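Local coordinates for protein putative ABC transporter (Thermobispora bispora, PDB 4PE6) that probably serves as the solute-binding protein of an ABC transporter for sugars or related compounds, here holding (2R,3S)-2,3,4-trihydroxybutanoic acid between its two lobes, at residues A94-I99 against I116-A121; V139-G144 against A173-V178; Y217-A222 against P231-E236; D297-V302 against P334-T339. All blocks are in the same frame, centred on the assembly; numbering follows the deposited sequence.

Interaction 1. Residues A94-I99 against I116-A121; sequences ALQPVI and IDAPCA
I99 is the side chain that meets most of the loop 116-121, and its two branches divide the work. CG1 lies anti to the carbonyl carbon (chi1 -74°) and runs on extended, so that CD1 comes tip to tip with I116 CD1 at 3.8 Å. The other branch, CG2, sits anti to the backbone N and drops among three small neighbours: A118 CB at 3.9 Å, C120 SG at 3.7 Å and A121 CB at 4.1 Å. The same sulfur also lies 3.6 Å from I99 O. Q96 slides past I116 in the opposite direction, its OE1 3.7 Å from I116 CD1. Its chain is bent at chi2 (70°), which lays the amide alongside the backbone at D117; NE2 is 3.2 Å from D117 O and is hydrogen-bonded to P92 O just ahead of the helix.

All this happens at the start of helix 96-104, which links the parallel strands 84-88 and 108-112 in one Rossmann-like lobe of a type I periplasmic binding protein. The loop lies between strands 108-112 and 122-126 of the same sheet. Two tight turns shape it: an inverse gamma turn centred on D117, then a type I turn from A118 to A121 closed by A121 N to A118 O at 2.9 Å. Behind I99 stand I87 and V109 of the sheet, while V111 backs I116 and both V109 and V111 touch A121. The covalent tie is the disulfide from C120 to C103, one helical turn beyond I99.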
loop_
_atom_site.group_PDB
_atom_site.type_symbol
_atom_site.label_atom_id
_atom_site.label_comp_id
_atom_site.label_asym_id
_atom_site.label_seq_id
_atom_site.Cartn_x
_atom_site.Cartn_y
_atom_site.Cartn_z
ATOM N N ALA A 94 -5.792 16.184 -8.231
ATOM C CA ALA A 94 -5.248 17.486 -7.827
ATOM C C ALA A 94 -3.774 17.735 -8.215
ATOM O O ALA A 94 -3.340 18.892 -8.266
ATOM C CB ALA A 94 -5.439 17.686 -6.322
ATOM N N LEU A 95 -3.009 16.675 -8.490
ATOM C CA LEU A 95 -1.582 16.812 -8.804
ATOM C C LEU A 95 -1.269 16.925 -10.303
ATOM O O LEU A 95 -0.116 17.143 -10.690
ATOM C CB LEU A 95 -0.787 15.635 -8.229
ATOM C CG LEU A 95 -0.374 15.764 -6.767
ATOM C CD1 LEU A 95 -1.575 15.589 -5.845
ATOM C CD2 LEU A 95 0.692 14.710 -6.474
ATOM N N GLN A 96 -2.285 16.779 -11.142
ATOM C CA GLN A 96 -2.061 16.722 -12.581
ATOM C C GLN A 96 -1.295 17.953 -13.101
ATOM O O GLN A 96 -0.333 17.798 -13.842
ATOM C CB GLN A 96 -3.373 16.510 -13.349
ATOM C CG GLN A 96 -3.623 15.092 -13.846
ATOM C CD GLN A 96 -3.925 14.090 -12.737
ATOM O OE1 GLN A 96 -3.234 14.033 -11.734
ATOM N NE2 GLN A 96 -4.931 13.273 -12.939
ATOM N N PRO A 97 -1.711 19.172 -12.709
ATOM C CA PRO A 97 -0.988 20.343 -13.229
ATOM C C PRO A 97 0.484 20.379 -12.796
ATOM O O PRO A 97 1.352 20.646 -13.610
ATOM C CB PRO A 97 -1.783 21.524 -12.661
ATOM C CG PRO A 97 -3.183 20.985 -12.537
ATOM C CD PRO A 97 -2.994 19.556 -12.094
ATOM N N VAL A 98 0.779 20.079 -11.538
ATOM C CA VAL A 98 2.164 20.166 -11.097
ATOM C C VAL A 98 2.985 19.032 -11.682
ATOM O O VAL A 98 4.181 19.198 -11.907
ATOM C CB VAL A 98 2.320 20.260 -9.563
ATOM C CG1 VAL A 98 2.096 18.919 -8.887
ATOM C CG2 VAL A 98 3.696 20.815 -9.212
ATOM N N ILE A 99 2.344 17.898 -11.953
ATOM C CA ILE A 99 3.032 16.791 -12.624
ATOM C C ILE A 99 3.430 17.255 -14.012
ATOM O O ILE A 99 4.562 17.048 -14.439
ATOM C CB ILE A 99 2.198 15.490 -12.619
ATOM C CG1 ILE A 99 2.207 14.878 -11.207
ATOM C CG2 ILE A 99 2.727 14.488 -13.631
ATOM C CD1 ILE A 99 1.236 13.721 -11.020
ATOM N N ILE A 116 -3.115 7.168 -12.067
ATOM C CA ILE A 116 -3.847 8.397 -12.343
ATOM C C ILE A 116 -3.633 8.792 -13.783
ATOM O O ILE A 116 -2.702 8.331 -14.430
ATOM C CB ILE A 116 -3.419 9.572 -11.426
ATOM C CG1 ILE A 116 -1.956 9.971 -11.660
ATOM C CG2 ILE A 116 -3.622 9.203 -9.971
ATOM C CD1 ILE A 116 -1.438 10.991 -10.658
ATOM N N ASP A 117 -4.499 9.672 -14.263
ATOM C CA ASP A 117 -4.471 10.118 -15.628
ATOM C C ASP A 117 -3.535 11.330 -15.759
ATOM O O ASP A 117 -3.976 12.453 -15.912
ATOM C CB ASP A 117 -5.910 10.455 -16.055
ATOM C CG ASP A 117 -5.993 10.917 -17.470
ATOM O OD1 ASP A 117 -4.949 10.918 -18.159
ATOM O OD2 ASP A 117 -7.103 11.294 -17.894
ATOM N N ALA A 118 -2.238 11.084 -15.648
ATOM C CA ALA A 118 -1.218 12.117 -15.801
ATOM C C ALA A 118 -0.343 11.664 -16.950
ATOM O O ALA A 118 0.591 10.886 -16.747
ATOM C CB ALA A 118 -0.422 12.278 -14.519
ATOM N N PRO A 119 -0.672 12.118 -18.182
ATOM C CA PRO A 119 -0.112 11.560 -19.417
ATOM C C PRO A 119 1.399 11.535 -19.517
ATOM O O PRO A 119 1.945 10.639 -20.131
ATOM C CB PRO A 119 -0.689 12.480 -20.518
ATOM C CG PRO A 119 -1.941 13.029 -19.944
ATOM C CD PRO A 119 -1.698 13.146 -18.461
ATOM N N CYS A 120 2.066 12.515 -18.926
ATOM C CA CYS A 120 3.517 12.602 -19.005
ATOM C C CYS A 120 4.225 11.673 -18.004
ATOM O O CYS A 120 5.403 11.429 -18.132
ATOM C CB CYS A 120 3.963 14.046 -18.800
ATOM S SG CYS A 120 4.032 14.619 -17.087
ATOM N N ALA A 121 3.496 11.162 -17.020
ATOM C CA ALA A 121 4.081 10.327 -15.969
ATOM C C ALA A 121 4.042 8.863 -16.339
ATOM O O ALA A 121 3.186 8.421 -17.127
ATOM C CB ALA A 121 3.335 10.539 -14.662
#

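Interaction 2. Residues V139-G144 against A173-V178; sequences VLESIG and AEYPQV
The hydroxyl of Y175 is gripped twice: it donates to E141 OE2 over 2.6 Å, and it is also hydrogen-bonded to NZ of K137, one turn earlier on the same helix. E141 accepts the bond on the anti lone pair of OE2, the one away from its other oxygen, and OE2 lies at the edge of the tyrosine ring, in its plane. E141 CG is anti to the carbonyl carbon, and a bend at chi2 (-73°) swings the carboxylate across to the ring; the two planes stand 64° apart. The nearby ammonium of K137, a long and weak ion partner of OE2, probably steadies the charge on this carboxylate.

L140 covers one face of the ring. Its CB sits almost exactly over the centre, 4.0 Å from the centroid, in a CH-pi contact, while CD1 reaches Y175 CD1 at 3.8 Å. The other methyl, CD2, crosses obliquely to V178 CG1 at 3.8 Å, so one leucine spans both ends of the type I turn from Y175 to V178. An alanine at Y175 would lose the bonds to E141 and K137 and uncover L140, and would probably loosen the turn against the helix. I143 adds a looser touch, CD1 to V178 CG2 at 4.5 Å. Inward, L140 rests on I171 and L172 of helix 159-173 and on I211 of the sheet.

Helix 128-142 finishes here in a Schellman motif, with G144 at positive phi as C-prime. The contact thus joins that helix end to the turn between helix 159-173 and strand 178-185, within a Rossmann-like alpha/beta lobe.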
loop_
_atom_site.group_PDB
_atom_site.type_symbol
_atom_site.label_atom_id
_atom_site.label_comp_id
_atom_site.label_asym_id
_atom_site.label_seq_id
_atom_site.Cartn_x
_atom_site.Cartn_y
_atom_site.Cartn_z
ATOM N N VAL A 139 -12.846 -13.757 3.434
ATOM C CA VAL A 139 -13.391 -13.390 4.734
ATOM C C VAL A 139 -14.890 -13.685 4.792
ATOM O O VAL A 139 -15.386 -14.278 5.758
ATOM C CB VAL A 139 -13.068 -11.918 5.071
ATOM C CG1 VAL A 139 -13.866 -11.432 6.259
ATOM C CG2 VAL A 139 -11.574 -11.764 5.343
ATOM N N LEU A 140 -15.603 -13.323 3.737
ATOM C CA LEU A 140 -17.024 -13.609 3.677
ATOM C C LEU A 140 -17.290 -15.118 3.592
ATOM O O LEU A 140 -18.244 -15.616 4.207
ATOM C CB LEU A 140 -17.660 -12.874 2.508
ATOM C CG LEU A 140 -17.608 -11.346 2.693
ATOM C CD1 LEU A 140 -17.929 -10.615 1.408
ATOM C CD2 LEU A 140 -18.541 -10.893 3.806
ATOM N N GLU A 141 -16.458 -15.838 2.839
ATOM C CA GLU A 141 -16.567 -17.291 2.807
ATOM C C GLU A 141 -16.368 -17.883 4.197
ATOM O O GLU A 141 -17.094 -18.789 4.579
ATOM C CB GLU A 141 -15.573 -17.933 1.833
ATOM C CG GLU A 141 -15.901 -17.712 0.370
ATOM C CD GLU A 141 -17.084 -18.531 -0.118
ATOM O OE1 GLU A 141 -17.104 -19.772 0.069
ATOM O OE2 GLU A 141 -17.984 -17.921 -0.729
ATOM N N SER A 142 -15.400 -17.365 4.947
ATOM C CA SER A 142 -15.091 -17.899 6.284
ATOM C C SER A 142 -16.230 -17.729 7.288
ATOM O O SER A 142 -16.254 -18.415 8.307
ATOM C CB SER A 142 -13.813 -17.282 6.849
ATOM O OG SER A 142 -14.097 -16.036 7.478
ATOM N N ILE A 143 -17.183 -16.834 7.020
ATOM C CA ILE A 143 -18.344 -16.687 7.909
ATOM C C ILE A 143 -19.596 -17.296 7.260
ATOM O O ILE A 143 -20.741 -16.982 7.617
ATOM C CB ILE A 143 -18.546 -15.212 8.356
ATOM C CG1 ILE A 143 -18.867 -14.294 7.172
ATOM C CG2 ILE A 143 -17.290 -14.713 9.054
ATOM C CD1 ILE A 143 -19.330 -12.898 7.544
ATOM N N GLY A 144 -19.375 -18.169 6.286
ATOM C CA GLY A 144 -20.472 -18.879 5.648
ATOM C C GLY A 144 -21.402 -18.007 4.819
ATOM O O GLY A 144 -22.527 -18.404 4.552
ATOM N N ALA A 173 -22.109 -7.273 -2.428
ATOM C CA ALA A 173 -23.389 -7.414 -3.126
ATOM C C ALA A 173 -23.661 -8.860 -3.568
ATOM O O ALA A 173 -24.819 -9.238 -3.783
ATOM C CB ALA A 173 -23.431 -6.472 -4.318
ATOM N N GLU A 174 -22.603 -9.652 -3.714
ATOM C CA GLU A 174 -22.727 -11.066 -4.054
ATOM C C GLU A 174 -23.086 -11.946 -2.856
ATOM O O GLU A 174 -23.348 -13.134 -3.026
ATOM C CB GLU A 174 -21.433 -11.573 -4.680
ATOM C CG GLU A 174 -21.091 -10.869 -5.978
ATOM C CD GLU A 174 -19.718 -11.221 -6.497
ATOM O OE1 GLU A 174 -19.011 -12.047 -5.863
ATOM O OE2 GLU A 174 -19.362 -10.660 -7.549
ATOM N N TYR A 175 -23.081 -11.367 -1.653
ATOM C CA TYR A 175 -23.501 -12.062 -0.436
ATOM C C TYR A 175 -24.680 -11.317 0.238
ATOM O O TYR A 175 -24.493 -10.582 1.213
ATOM C CB TYR A 175 -22.306 -12.209 0.530
ATOM C CG TYR A 175 -21.151 -13.050 0.010
ATOM C CD1 TYR A 175 -20.217 -12.522 -0.884
ATOM C CD2 TYR A 175 -20.985 -14.370 0.416
ATOM C CE1 TYR A 175 -19.170 -13.284 -1.361
ATOM C CE2 TYR A 175 -19.932 -15.139 -0.049
ATOM C CZ TYR A 175 -19.022 -14.597 -0.933
ATOM O OH TYR A 175 -17.978 -15.367 -1.403
ATOM N N PRO A 176 -25.911 -11.518 -0.271
ATOM C CA PRO A 176 -27.136 -10.874 0.230
ATOM C C PRO A 176 -27.403 -11.089 1.719
ATOM O O PRO A 176 -28.011 -10.245 2.349
ATOM C CB PRO A 176 -28.254 -11.566 -0.573
ATOM C CG PRO A 176 -27.596 -12.056 -1.803
ATOM C CD PRO A 176 -26.198 -12.423 -1.402
ATOM N N GLN A 177 -26.973 -12.212 2.276
ATOM C CA GLN A 177 -27.226 -12.502 3.679
ATOM C C GLN A 177 -26.179 -11.873 4.601
ATOM O O GLN A 177 -26.249 -12.037 5.809
ATOM C CB GLN A 177 -27.280 -14.016 3.922
ATOM C CG GLN A 177 -28.278 -14.756 3.041
ATOM C CD GLN A 177 -29.660 -14.154 3.124
ATOM O OE1 GLN A 177 -30.272 -13.823 2.104
ATOM N NE2 GLN A 177 -30.165 -13.999 4.346
ATOM N N VAL A 178 -25.198 -11.180 4.036
ATOM C CA VAL A 178 -24.264 -10.409 4.848
ATOM C C VAL A 178 -24.765 -8.973 4.953
ATOM O O VAL A 178 -25.159 -8.383 3.954
ATOM C CB VAL A 178 -22.836 -10.480 4.270
ATOM C CG1 VAL A 178 -21.894 -9.522 4.986
ATOM C CG2 VAL A 178 -22.330 -11.908 4.400
#

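Interaction 3. Residues Y217-A222 against P231-E236; sequences YGVAQA and PAVTFE
Helix 216-226 and strand 232-235 run in opposite senses and lie closest at Y217 and F235, whose CA atoms are 5.9 Å apart, against 7.3 Å for those of V219 and V233. At the close end E236 reaches back to the first turn of the helix: Y217 N donates to E236 OE1 over 2.9 Å, with an N-H...O angle of 155°. The carboxylate receives it on the syn lone pair, the side of its other oxygen. CG of E236 is anti to the carbonyl carbon and the chain then folds at chi2 (86°), which brings the acid group against the helix start. OE1 also presses close to Y217 CB, at 3.1 Å. Being near the amino end of a helix, the buried carboxylate is probably favoured in its charged form.

These elements belong to the beta-alpha-beta unit made of strand 209-211, helix 216-226 and strand 232-235, a repeating piece of the Rossmann-like lobe. Further along, V219 CG1 meets V233 CG1 at 3.7 Å, the two valines sliding past each other in opposite directions, and V210 of the first strand backs V219. V233 turns its other methyl to F235, two residues on in the strand: CG2 lies 3.5 Å above the plane of the F235 ring, offset to the rim. An alanine at E236 would remove the acceptor for Y217 N and would probably leave the helix start less firmly held to the strand. Y217, with CG anti to its own N, points its ring off to an edge-to-face meeting with Y244, while F235 meets the ring of W245.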
loop_
_atom_site.group_PDB
_atom_site.type_symbol
_atom_site.label_atom_id
_atom_site.label_comp_id
_atom_site.label_asym_id
_atom_site.label_seq_id
_atom_site.Cartn_x
_atom_site.Cartn_y
_atom_site.Cartn_z
ATOM N N TYR A 217 -4.952 -5.791 13.413
ATOM C CA TYR A 217 -4.395 -5.839 14.790
ATOM C C TYR A 217 -5.102 -4.787 15.630
ATOM O O TYR A 217 -5.494 -5.059 16.745
ATOM C CB TYR A 217 -2.876 -5.616 14.807
ATOM C CG TYR A 217 -2.251 -5.663 16.191
ATOM C CD1 TYR A 217 -1.855 -6.864 16.759
ATOM C CD2 TYR A 217 -2.076 -4.493 16.933
ATOM C CE1 TYR A 217 -1.282 -6.898 18.034
ATOM C CE2 TYR A 217 -1.525 -4.521 18.197
ATOM C CZ TYR A 217 -1.127 -5.724 18.734
ATOM O OH TYR A 217 -0.569 -5.732 19.979
ATOM N N GLY A 218 -5.277 -3.594 15.074
ATOM C CA GLY A 218 -6.001 -2.507 15.741
ATOM C C GLY A 218 -7.470 -2.812 15.939
ATOM O O GLY A 218 -8.049 -2.512 16.979
ATOM N N VAL A 219 -8.081 -3.421 14.937
ATOM C CA VAL A 219 -9.462 -3.854 15.048
ATOM C C VAL A 219 -9.594 -4.871 16.209
ATOM O O VAL A 219 -10.459 -4.750 17.102
ATOM C CB VAL A 219 -9.936 -4.402 13.675
ATOM C CG1 VAL A 219 -11.279 -5.115 13.781
ATOM C CG2 VAL A 219 -10.012 -3.254 12.675
ATOM N N ALA A 220 -8.671 -5.818 16.259
ATOM C CA ALA A 220 -8.673 -6.809 17.324
ATOM C C ALA A 220 -8.603 -6.151 18.724
ATOM O O ALA A 220 -9.365 -6.515 19.607
ATOM C CB ALA A 220 -7.536 -7.801 17.115
ATOM N N GLN A 221 -7.727 -5.166 18.912
ATOM C CA GLN A 221 -7.641 -4.437 20.169
ATOM C C GLN A 221 -8.972 -3.789 20.537
ATOM O O GLN A 221 -9.334 -3.785 21.701
ATOM C CB GLN A 221 -6.578 -3.341 20.124
ATOM C CG GLN A 221 -5.124 -3.778 20.028
ATOM C CD GLN A 221 -4.202 -2.596 19.704
ATOM O OE1 GLN A 221 -4.341 -1.937 18.655
ATOM N NE2 GLN A 221 -3.261 -2.313 20.598
ATOM N N ALA A 222 -9.711 -3.241 19.567
ATOM C CA ALA A 222 -11.012 -2.658 19.899
ATOM C C ALA A 222 -11.938 -3.718 20.503
ATOM O O ALA A 222 -12.597 -3.473 21.525
ATOM C CB ALA A 222 -11.658 -2.029 18.682
ATOM N N PRO A 231 -13.356 -11.019 15.758
ATOM C CA PRO A 231 -13.884 -11.525 14.469
ATOM C C PRO A 231 -12.807 -11.890 13.471
ATOM O O PRO A 231 -11.633 -11.734 13.759
ATOM C CB PRO A 231 -14.687 -10.333 13.940
ATOM C CG PRO A 231 -13.965 -9.155 14.489
ATOM C CD PRO A 231 -13.492 -9.554 15.859
ATOM N N ALA A 232 -13.197 -12.368 12.279
ATOM C CA ALA A 232 -12.237 -12.463 11.176
ATOM C C ALA A 232 -11.813 -11.054 10.799
ATOM O O ALA A 232 -12.656 -10.180 10.619
ATOM C CB ALA A 232 -12.841 -13.188 9.968
ATOM N N VAL A 233 -10.511 -10.818 10.722
ATOM C CA VAL A 233 -9.980 -9.497 10.388
ATOM C C VAL A 233 -8.989 -9.540 9.226
ATOM O O VAL A 233 -8.566 -10.611 8.760
ATOM C CB VAL A 233 -9.313 -8.815 11.619
ATOM C CG1 VAL A 233 -10.339 -8.542 12.709
ATOM C CG2 VAL A 233 -8.179 -9.661 12.170
ATOM N N THR A 234 -8.625 -8.359 8.746
ATOM C CA THR A 234 -7.648 -8.214 7.678
ATOM C C THR A 234 -6.409 -7.609 8.309
ATOM O O THR A 234 -6.359 -6.415 8.555
ATOM C CB THR A 234 -8.178 -7.313 6.550
ATOM O OG1 THR A 234 -8.613 -6.049 7.080
ATOM C CG2 THR A 234 -9.338 -7.985 5.839
ATOM N N PHE A 235 -5.424 -8.456 8.615
ATOM C CA PHE A 235 -4.252 -8.009 9.322
ATOM C C PHE A 235 -3.310 -7.184 8.478
ATOM O O PHE A 235 -3.191 -7.379 7.271
ATOM C CB PHE A 235 -3.458 -9.215 9.837
ATOM C CG PHE A 235 -4.073 -9.865 11.025
ATOM C CD1 PHE A 235 -4.168 -9.173 12.226
ATOM C CD2 PHE A 235 -4.526 -11.167 10.966
ATOM C CE1 PHE A 235 -4.728 -9.766 13.338
ATOM C CE2 PHE A 235 -5.085 -11.766 12.090
ATOM C CZ PHE A 235 -5.182 -11.061 13.269
ATOM N N GLU A 236 -2.601 -6.310 9.179
ATOM C CA GLU A 236 -1.302 -5.778 8.742
ATOM C C GLU A 236 -0.403 -6.920 8.297
ATOM O O GLU A 236 -0.427 -7.998 8.900
ATOM C CB GLU A 236 -0.591 -5.078 9.909
ATOM C CG GLU A 236 -1.266 -3.826 10.435
ATOM C CD GLU A 236 -2.340 -4.067 11.477
ATOM O OE1 GLU A 236 -2.743 -5.224 11.696
ATOM O OE2 GLU A 236 -2.804 -3.074 12.068
#

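Interaction 4. Residues D297-V302 against P334-T339; sequences DTWASV and PPIPST
One face of the W299 indole is covered by I336, whose CG2 sits over the six-membered ring, 3.8 Å from its centroid and 12° off the normal, in a CH-pi contact. The ring belongs to helix 293-302, which follows strand 283-290, the last strand along the chain in this periplasmic binding protein fold; I336 belongs to the C-terminal tail lying alongside that helix. The isoleucine spreads over the indole with both branches: CG2 is anti to the backbone N, and CG1 lies 3.8 Å from W299 NE1. P337 comes in obliquely near the benzene end, its CD 3.6 Å from W299 CH2. V289 of the preceding strand, I291 and A309 also touch the indole.

I336 CD1 lies 3.4 Å from T298 OG1, crossing that side chain at about a right angle. The hydroxyl itself is hydrogen-bonded to D295 O, one turn back in the helix. V302 packs against the tail backbone, and its CG1, anti to the carbonyl carbon (chi1 -67°), is wedged just 3.0 Å from P337 O and 3.3 Å from S338 C.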
loop_
_atom_site.group_PDB
_atom_site.type_symbol
_atom_site.label_atom_id
_atom_site.label_comp_id
_atom_site.label_asym_id
_atom_site.label_seq_id
_atom_site.Cartn_x
_atom_site.Cartn_y
_atom_site.Cartn_z
ATOM N N ASP A 297 5.040 -17.828 8.894
ATOM C CA ASP A 297 6.220 -17.998 9.736
ATOM C C ASP A 297 7.477 -17.513 9.011
ATOM O O ASP A 297 8.338 -16.872 9.617
ATOM C CB ASP A 297 6.362 -19.456 10.184
ATOM C CG ASP A 297 5.148 -19.949 10.967
ATOM O OD1 ASP A 297 4.462 -19.142 11.631
ATOM O OD2 ASP A 297 4.879 -21.164 10.922
ATOM N N THR A 298 7.570 -17.799 7.717
ATOM C CA THR A 298 8.699 -17.327 6.917
ATOM C C THR A 298 8.802 -15.795 7.038
ATOM O O THR A 298 9.851 -15.259 7.375
ATOM C CB THR A 298 8.608 -17.747 5.422
ATOM O OG1 THR A 298 7.715 -16.869 4.720
ATOM C CG2 THR A 298 8.123 -19.182 5.254
ATOM N N TRP A 299 7.703 -15.082 6.778
ATOM C CA TRP A 299 7.718 -13.628 6.943
ATOM C C TRP A 299 8.007 -13.216 8.389
ATOM O O TRP A 299 8.842 -12.349 8.630
ATOM C CB TRP A 299 6.402 -13.004 6.481
ATOM C CG TRP A 299 6.323 -12.801 5.007
ATOM C CD1 TRP A 299 5.512 -13.459 4.125
ATOM C CD2 TRP A 299 7.079 -11.858 4.235
ATOM N NE1 TRP A 299 5.706 -12.965 2.845
ATOM C CE2 TRP A 299 6.670 -11.992 2.889
ATOM C CE3 TRP A 299 8.052 -10.910 4.553
ATOM C CZ2 TRP A 299 7.205 -11.211 1.863
ATOM C CZ3 TRP A 299 8.597 -10.142 3.535
ATOM C CH2 TRP A 299 8.167 -10.293 2.204
ATOM N N ALA A 300 7.328 -13.852 9.335
ATOM C CA ALA A 300 7.495 -13.521 10.756
ATOM C C ALA A 300 8.935 -13.707 11.236
ATOM O O ALA A 300 9.371 -13.020 12.147
ATOM C CB ALA A 300 6.550 -14.344 11.613
ATOM N N SER A 301 9.679 -14.605 10.601
ATOM C CA SER A 301 11.071 -14.830 10.962
ATOM C C SER A 301 11.945 -13.647 10.611
ATOM O O SER A 301 12.958 -13.421 11.264
ATOM C CB SER A 301 11.610 -16.065 10.255
ATOM O OG SER A 301 10.915 -17.207 10.702
ATOM N N VAL A 302 11.573 -12.901 9.570
ATOM C CA VAL A 302 12.428 -11.819 9.086
ATOM C C VAL A 302 11.975 -10.427 9.504
ATOM O O VAL A 302 12.810 -9.556 9.689
ATOM C CB VAL A 302 12.622 -11.853 7.548
ATOM C CG1 VAL A 302 13.429 -13.078 7.151
ATOM C CG2 VAL A 302 11.296 -11.812 6.800
ATOM N N PRO A 334 8.671 -12.399 -6.507
ATOM C CA PRO A 334 9.946 -12.203 -5.845
ATOM C C PRO A 334 10.053 -13.088 -4.609
ATOM O O PRO A 334 9.039 -13.599 -4.113
ATOM C CB PRO A 334 9.935 -10.708 -5.474
ATOM C CG PRO A 334 8.807 -10.115 -6.249
ATOM C CD PRO A 334 7.806 -11.222 -6.351
ATOM N N PRO A 335 11.282 -13.295 -4.127
ATOM C CA PRO A 335 11.475 -14.201 -3.020
ATOM C C PRO A 335 11.223 -13.494 -1.704
ATOM O O PRO A 335 11.468 -12.290 -1.576
ATOM C CB PRO A 335 12.946 -14.590 -3.153
ATOM C CG PRO A 335 13.591 -13.376 -3.730
ATOM C CD PRO A 335 12.544 -12.643 -4.528
ATOM N N ILE A 336 10.727 -14.245 -0.733
ATOM C CA ILE A 336 10.611 -13.737 0.614
ATOM C C ILE A 336 12.041 -13.634 1.119
ATOM O O ILE A 336 12.789 -14.609 1.034
ATOM C CB ILE A 336 9.790 -14.676 1.517
ATOM C CG1 ILE A 336 8.369 -14.832 0.961
ATOM C CG2 ILE A 336 9.758 -14.146 2.946
ATOM C CD1 ILE A 336 7.637 -16.065 1.439
ATOM N N PRO A 337 12.444 -12.452 1.608
ATOM C CA PRO A 337 13.809 -12.369 2.125
ATOM C C PRO A 337 13.968 -13.264 3.355
ATOM O O PRO A 337 13.033 -13.357 4.152
ATOM C CB PRO A 337 13.965 -10.890 2.524
ATOM C CG PRO A 337 12.726 -10.189 2.077
ATOM C CD PRO A 337 11.669 -11.224 1.863
ATOM N N SER A 338 15.112 -13.939 3.486
ATOM C CA SER A 338 15.454 -14.647 4.734
ATOM C C SER A 338 16.334 -13.765 5.633
ATOM O O SER A 338 16.608 -14.119 6.781
ATOM C CB SER A 338 16.140 -15.985 4.444
ATOM O OG SER A 338 17.370 -15.793 3.775
ATOM N N THR A 339 16.755 -12.613 5.103
ATOM C CA THR A 339 17.541 -11.631 5.849
ATOM C C THR A 339 17.134 -10.211 5.459
ATOM O O THR A 339 16.650 -9.443 6.290
ATOM C CB THR A 339 19.055 -11.813 5.603
ATOM O OG1 THR A 339 19.785 -10.833 6.352
ATOM C CG2 THR A 339 19.403 -11.681 4.111
#

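Overall arrangement
Interaction 1 belongs to one lobe, interactions 2 and 3 to the other, and the trihydroxybutanoic acid lies between the lobes. The centres of interactions 1 and 3 are about 35 Å apart, on opposite sides of the chain's centre. The side chain of E236 in interaction 3 comes within about 9 Å of the ligand, that of I116 in interaction 1 within about 12 Å. Interaction 2 sits at the far end of helix 128-142, which itself brings F128 and W131 to the pocket. Interactions 2 and 3 touch through A232 CB, 4.0 Å from S142 OG and 4.2 Å from V139 CG1. Interaction 4 stays separate, its nearest atoms about 9 Å from interaction 3.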